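Homoprotocatechuate 2,3-dioxygenase (Brevibacterium fuscum, PDB 4Z6M) probably catalyses iron(II)-dependent, extradiol ring cleavage of homoprotocatechuate with dioxygen, through a facial triad of two histidines and one carboxylate. Local coordinates at residues Lys7-Ala19 and Phe79-Tyr93. The protein carries 1 engineered substitution. Numbering follows the deposited sequence.
Sequences KPVAPAPDILRCA and FRVRTPEDVDKAEAY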
loop_
_atom_site.group_PDB
_atom_site.type_symbol
_atom_site.label_atom_id
_atom_site.label_comp_id
_atom_site.label_asym_id
_atom_site.label_seq_id
_atom_site.Cartn_x
_atom_site.Cartn_y
_atom_site.Cartn_z
ATOM N N LYS A 7 38.087 -26.684 5.541
ATOM C CA LYS A 7 37.717 -26.385 4.163
ATOM C C LYS A 7 38.156 -27.534 3.264
ATOM O O LYS A 7 39.361 -27.803 3.161
ATOM C CB LYS A 7 38.394 -25.095 3.706
ATOM C CG LYS A 7 38.030 -24.688 2.288
ATOM C CD LYS A 7 38.693 -23.384 1.885
ATOM C CE LYS A 7 38.513 -23.145 0.398
ATOM N NZ LYS A 7 39.018 -21.815 -0.040
ATOM N N PRO A 8 37.202 -28.193 2.582
ATOM C CA PRO A 8 37.605 -29.272 1.680
ATOM C C PRO A 8 38.521 -28.822 0.550
ATOM O O PRO A 8 38.478 -27.664 0.124
ATOM C CB PRO A 8 36.277 -29.799 1.139
ATOM C CG PRO A 8 35.277 -29.450 2.197
ATOM C CD PRO A 8 35.736 -28.102 2.701
ATOM N N VAL A 9 39.334 -29.740 0.044
ATOM C CA VAL A 9 39.986 -29.520 -1.243
ATOM C C VAL A 9 38.956 -29.541 -2.386
ATOM O O VAL A 9 39.048 -28.763 -3.319
ATOM C CB VAL A 9 41.123 -30.546 -1.473
ATOM C CG1 VAL A 9 41.722 -30.411 -2.871
ATOM C CG2 VAL A 9 42.193 -30.339 -0.415
ATOM N N ALA A 10 37.982 -30.437 -2.299
ATOM C CA ALA A 10 36.940 -30.559 -3.322
ATOM C C ALA A 10 36.157 -29.245 -3.459
ATOM O O ALA A 10 35.857 -28.617 -2.453
ATOM C CB ALA A 10 36.001 -31.682 -2.932
ATOM N N PRO A 11 35.818 -28.836 -4.699
ATOM C CA PRO A 11 35.095 -27.559 -4.848
ATOM C C PRO A 11 33.664 -27.614 -4.310
ATOM O O PRO A 11 32.996 -28.639 -4.410
ATOM C CB PRO A 11 35.062 -27.354 -6.360
ATOM C CG PRO A 11 35.084 -28.737 -6.913
ATOM C CD PRO A 11 36.068 -29.455 -6.014
ATOM N N ALA A 12 33.185 -26.503 -3.768
ATOM C CA ALA A 12 31.803 -26.435 -3.302
ATOM C C ALA A 12 30.850 -26.523 -4.502
ATOM O O ALA A 12 31.161 -26.012 -5.590
ATOM C CB ALA A 12 31.548 -25.152 -2.523
ATOM N N PRO A 13 29.677 -27.125 -4.295
ATOM C CA PRO A 13 28.630 -27.029 -5.303
ATOM C C PRO A 13 28.191 -25.578 -5.432
ATOM O O PRO A 13 28.200 -24.851 -4.448
ATOM C CB PRO A 13 27.488 -27.864 -4.705
ATOM C CG PRO A 13 27.693 -27.738 -3.235
ATOM C CD PRO A 13 29.191 -27.809 -3.084
ATOM N N ASP A 14 27.828 -25.170 -6.643
ATOM C CA ASP A 14 27.306 -23.839 -6.925
ATOM C C ASP A 14 25.851 -23.835 -6.529
ATOM O O ASP A 14 24.986 -24.317 -7.278
ATOM C CB ASP A 14 27.495 -23.493 -8.408
ATOM C CG ASP A 14 27.018 -22.098 -8.756
ATOM O OD1 ASP A 14 26.369 -21.474 -7.885
ATOM O OD2 ASP A 14 27.255 -21.635 -9.904
ATOM N N ILE A 15 25.572 -23.250 -5.373
ATOM C CA ILE A 15 24.219 -23.182 -4.840
ATOM C C ILE A 15 23.527 -21.930 -5.391
ATOM O O ILE A 15 24.054 -20.813 -5.285
ATOM C CB ILE A 15 24.234 -23.160 -3.308
ATOM C CG1 ILE A 15 24.828 -24.470 -2.751
ATOM C CG2 ILE A 15 22.844 -22.882 -2.746
ATOM C CD1 ILE A 15 25.379 -24.320 -1.340
ATOM N N LEU A 16 22.327 -22.113 -5.937
ATOM C CA LEU A 16 21.531 -20.984 -6.428
ATOM C C LEU A 16 20.786 -20.235 -5.321
ATOM O O LEU A 16 20.785 -18.998 -5.290
ATOM C CB LEU A 16 20.521 -21.481 -7.451
ATOM C CG LEU A 16 21.052 -22.141 -8.716
ATOM C CD1 LEU A 16 19.905 -22.829 -9.450
ATOM C CD2 LEU A 16 21.747 -21.089 -9.586
ATOM N N ARG A 17 20.088 -20.980 -4.471
ATOM C CA ARG A 17 19.080 -20.411 -3.575
ATOM C C ARG A 17 18.518 -21.501 -2.707
ATOM O O ARG A 17 18.554 -22.685 -3.072
ATOM C CB ARG A 17 17.914 -19.755 -4.330
ATOM C CG ARG A 17 17.227 -20.680 -5.334
ATOM C CD ARG A 17 15.865 -20.140 -5.703
ATOM N NE ARG A 17 15.191 -20.891 -6.760
ATOM C CZ ARG A 17 13.874 -21.080 -6.825
ATOM N NH1 ARG A 17 13.346 -21.724 -7.856
ATOM N NH2 ARG A 17 13.079 -20.616 -5.878
ATOM N N CYS A 18 17.920 -21.099 -1.597
ATOM C CA CYS A 18 16.956 -21.960 -0.934
ATOM C C CYS A 18 15.805 -22.277 -1.875
ATOM O O CYS A 18 15.405 -21.450 -2.695
ATOM C CB CYS A 18 16.441 -21.339 0.354
ATOM S SG CYS A 18 15.496 -19.827 0.175
ATOM N N ALA A 19 15.305 -23.497 -1.788
ATOM C CA ALA A 19 14.268 -23.942 -2.737
ATOM C C ALA A 19 13.023 -24.537 -2.104
ATOM O O ALA A 19 11.916 -24.234 -2.534
ATOM C CB ALA A 19 14.833 -24.921 -3.739
ATOM N N PHE A 79 18.345 -26.876 -1.096
ATOM C CA PHE A 79 18.901 -25.814 -1.916
ATOM C C PHE A 79 19.039 -26.318 -3.339
ATOM O O PHE A 79 19.479 -27.444 -3.563
ATOM C CB PHE A 79 20.283 -25.430 -1.400
ATOM C CG PHE A 79 20.277 -24.938 0.015
ATOM C CD1 PHE A 79 20.075 -23.610 0.303
ATOM C CD2 PHE A 79 20.454 -25.815 1.077
ATOM C CE1 PHE A 79 20.058 -23.144 1.609
ATOM C CE2 PHE A 79 20.443 -25.362 2.403
ATOM C CZ PHE A 79 20.230 -24.021 2.666
ATOM N N ARG A 80 18.620 -25.493 -4.299
ATOM C CA ARG A 80 18.852 -25.813 -5.699
ATOM C C ARG A 80 20.255 -25.397 -6.111
ATOM O O ARG A 80 20.735 -24.332 -5.711
ATOM C CB ARG A 80 17.799 -25.185 -6.593
ATOM C CG ARG A 80 17.715 -25.849 -7.952
ATOM C CD ARG A 80 16.607 -25.325 -8.838
ATOM N NE ARG A 80 16.496 -26.161 -10.008
ATOM C CZ ARG A 80 16.049 -25.787 -11.198
ATOM N NH1 ARG A 80 15.606 -24.562 -11.427
ATOM N NH2 ARG A 80 16.058 -26.664 -12.179
ATOM N N VAL A 81 20.904 -26.259 -6.877
ATOM C CA VAL A 81 22.229 -26.008 -7.423
ATOM C C VAL A 81 22.169 -25.732 -8.925
ATOM O O VAL A 81 21.146 -25.980 -9.577
ATOM C CB VAL A 81 23.207 -27.151 -7.104
ATOM C CG1 VAL A 81 23.362 -27.292 -5.624
ATOM C CG2 VAL A 81 22.780 -28.475 -7.729
ATOM N N ARG A 82 23.248 -25.191 -9.469
ATOM C CA ARG A 82 23.187 -24.592 -10.813
ATOM C C ARG A 82 23.074 -25.622 -11.928
ATOM O O ARG A 82 22.408 -25.364 -12.922
ATOM C CB ARG A 82 24.393 -23.704 -11.068
ATOM C CG ARG A 82 24.315 -22.964 -12.405
ATOM C CD ARG A 82 25.386 -21.907 -12.560
ATOM N NE ARG A 82 25.138 -20.798 -11.648
ATOM C CZ ARG A 82 24.240 -19.832 -11.859
ATOM N NH1 ARG A 82 23.537 -19.780 -12.986
ATOM N NH2 ARG A 82 24.086 -18.872 -10.954
ATOM N N THR A 83 23.720 -26.778 -11.767
ATOM C CA THR A 83 23.796 -27.774 -12.847
ATOM C C THR A 83 23.673 -29.166 -12.244
ATOM O O THR A 83 23.931 -29.366 -11.046
ATOM C CB THR A 83 25.137 -27.724 -13.609
ATOM O OG1 THR A 83 26.195 -28.129 -12.744
ATOM C CG2 THR A 83 25.440 -26.351 -14.136
ATOM N N PRO A 84 23.355 -30.167 -13.084
ATOM C CA PRO A 84 23.352 -31.524 -12.578
ATOM C C PRO A 84 24.682 -31.937 -11.933
ATOM O O PRO A 84 24.691 -32.638 -10.922
ATOM C CB PRO A 84 23.056 -32.353 -13.827
ATOM C CG PRO A 84 22.252 -31.445 -14.698
ATOM C CD PRO A 84 22.809 -30.079 -14.452
ATOM N N GLU A 85 25.785 -31.474 -12.506
ATOM C CA GLU A 85 27.129 -31.801 -12.044
ATOM C C GLU A 85 27.414 -31.238 -10.643
ATOM O O GLU A 85 28.256 -31.759 -9.909
ATOM C CB GLU A 85 28.145 -31.268 -13.066
ATOM C CG GLU A 85 28.112 -31.997 -14.418
ATOM C CD GLU A 85 26.977 -31.614 -15.390
ATOM O OE1 GLU A 85 26.766 -32.408 -16.346
ATOM O OE2 GLU A 85 26.307 -30.556 -15.239
ATOM N N ASP A 86 26.683 -30.191 -10.247
ATOM C CA ASP A 86 26.822 -29.665 -8.894
ATOM C C ASP A 86 26.288 -30.617 -7.834
ATOM O O ASP A 86 26.699 -30.526 -6.679
ATOM C CB ASP A 86 26.168 -28.287 -8.761
ATOM C CG ASP A 86 26.981 -27.207 -9.430
ATOM O OD1 ASP A 86 28.097 -26.929 -8.935
ATOM O OD2 ASP A 86 26.499 -26.629 -10.424
ATOM N N VAL A 87 25.401 -31.538 -8.202
ATOM C CA VAL A 87 24.982 -32.561 -7.236
ATOM C C VAL A 87 26.150 -33.517 -6.942
ATOM O O VAL A 87 26.395 -33.848 -5.771
ATOM C CB VAL A 87 23.696 -33.292 -7.677
ATOM C CG1 VAL A 87 23.238 -34.288 -6.619
ATOM C CG2 VAL A 87 22.586 -32.276 -7.974
ATOM N N ASP A 88 26.886 -33.904 -7.987
ATOM C CA ASP A 88 28.133 -34.661 -7.807
ATOM C C ASP A 88 29.135 -33.881 -6.954
ATOM O O ASP A 88 29.769 -34.455 -6.073
ATOM C CB ASP A 88 28.800 -35.001 -9.145
ATOM C CG ASP A 88 27.961 -35.887 -10.015
ATOM O OD1 ASP A 88 27.330 -36.816 -9.482
ATOM O OD2 ASP A 88 27.993 -35.668 -11.250
ATOM N N LYS A 89 29.285 -32.581 -7.213
ATOM C CA LYS A 89 30.193 -31.768 -6.399
ATOM C C LYS A 89 29.767 -31.761 -4.942
ATOM O O LYS A 89 30.602 -31.861 -4.046
ATOM C CB LYS A 89 30.322 -30.351 -6.935
ATOM C CG LYS A 89 31.072 -30.309 -8.263
ATOM C CD LYS A 89 30.839 -29.048 -9.051
ATOM C CE LYS A 89 31.663 -27.903 -8.526
ATOM N NZ LYS A 89 32.575 -27.420 -9.614
ATOM N N ALA A 90 28.464 -31.652 -4.695
ATOM C CA ALA A 90 27.970 -31.653 -3.315
ATOM C C ALA A 90 28.278 -32.980 -2.604
ATOM O O ALA A 90 28.697 -33.008 -1.440
ATOM C CB ALA A 90 26.475 -31.360 -3.272
ATOM N N GLU A 91 28.119 -34.085 -3.322
ATOM C CA GLU A 91 28.402 -35.392 -2.739
ATOM C C GLU A 91 29.883 -35.509 -2.361
ATOM O O GLU A 91 30.213 -35.917 -1.260
ATOM C CB GLU A 91 28.001 -36.494 -3.712
ATOM C CG GLU A 91 28.100 -37.896 -3.160
ATOM C CD GLU A 91 27.470 -38.914 -4.098
ATOM O OE1 GLU A 91 27.626 -38.770 -5.327
ATOM O OE2 GLU A 91 26.832 -39.854 -3.608
ATOM N N ALA A 92 30.774 -35.129 -3.277
ATOM C CA ALA A 92 32.220 -35.174 -3.024
ATOM C C ALA A 92 32.626 -34.251 -1.875
ATOM O O ALA A 92 33.479 -34.594 -1.062
ATOM C CB ALA A 92 33.004 -34.799 -4.283
ATOM N N TYR A 93 32.001 -33.088 -1.815
ATOM C CA TYR A 93 32.314 -32.093 -0.791
ATOM C C TYR A 93 31.955 -32.618 0.600
ATOM O O TYR A 93 32.783 -32.600 1.521
ATOM C CB TYR A 93 31.559 -30.812 -1.106
ATOM C CG TYR A 93 31.952 -29.597 -0.304
ATOM C CD1 TYR A 93 32.950 -28.748 -0.759
ATOM C CD2 TYR A 93 31.256 -29.233 0.848
ATOM C CE1 TYR A 93 33.287 -27.593 -0.079
ATOM C CE2 TYR A 93 31.611 -28.091 1.556
ATOM C CZ TYR A 93 32.610 -27.267 1.078
ATOM O OH TYR A 93 32.952 -26.115 1.749
HETATM O O HOH W 1 33.198 -31.281 -4.958
HETATM O O HOH W 2 25.206 -19.181 -8.418
#
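Strand 15-19 pairs antiparallel with strand 79-81, their axes 4.6 Å apart, within the N-terminal glyoxalase/dioxygenase-family sheet; upstream, the proline-rich residues 8-13 run along helix 84-93 in the opposite direction. A beta bulge shifts the register between Ile15 and Arg17: Leu16 N donates to Arg80 O, and Arg80 N to Arg17 O. Arg17 and Arg80 form a hydrogen-bonded pair on one face of the sheet, and both reach Asp277 of the second subunit, where Asp279 also bridges to Arg80; these acids probably offset their like charges.

Just before its strand, Asp14 meets the turn between strand 79-81 and helix 84-93. Its N points almost straight at Asp86 OD1 (2.9 Å, 176°), meeting it from above the carboxylate plane. Asp14 O accepts from Arg82 N, and Asp14 OD2 takes a salt bridge from Arg82 NE at 2.9 Å. The bend at chi3 (-69°) folds the Arg82 chain back to that carboxylate, while Leu16 CD2 lies over one guanidinium face, toward its rim. A water links Arg82 NH2 to Asp14 OD1, which also bridges to Arg195. Asp86 N donates to Thr83 OG1 and Thr83 N, weakly, to Asp86 OD2: a capping box, supplemented by Thr83 OG1 donating to Asp86 OD2. A first-turn carboxylate thus both caps the helix and accepts from Asp14 N.

Further along, Pro13 CG sits 3.8 Å from Ala90 CB. At Tyr93, Ala10 O lies by the ring edge, and Pro8 CG makes a CH-pi contact over one face, 3.6 Å from the centroid.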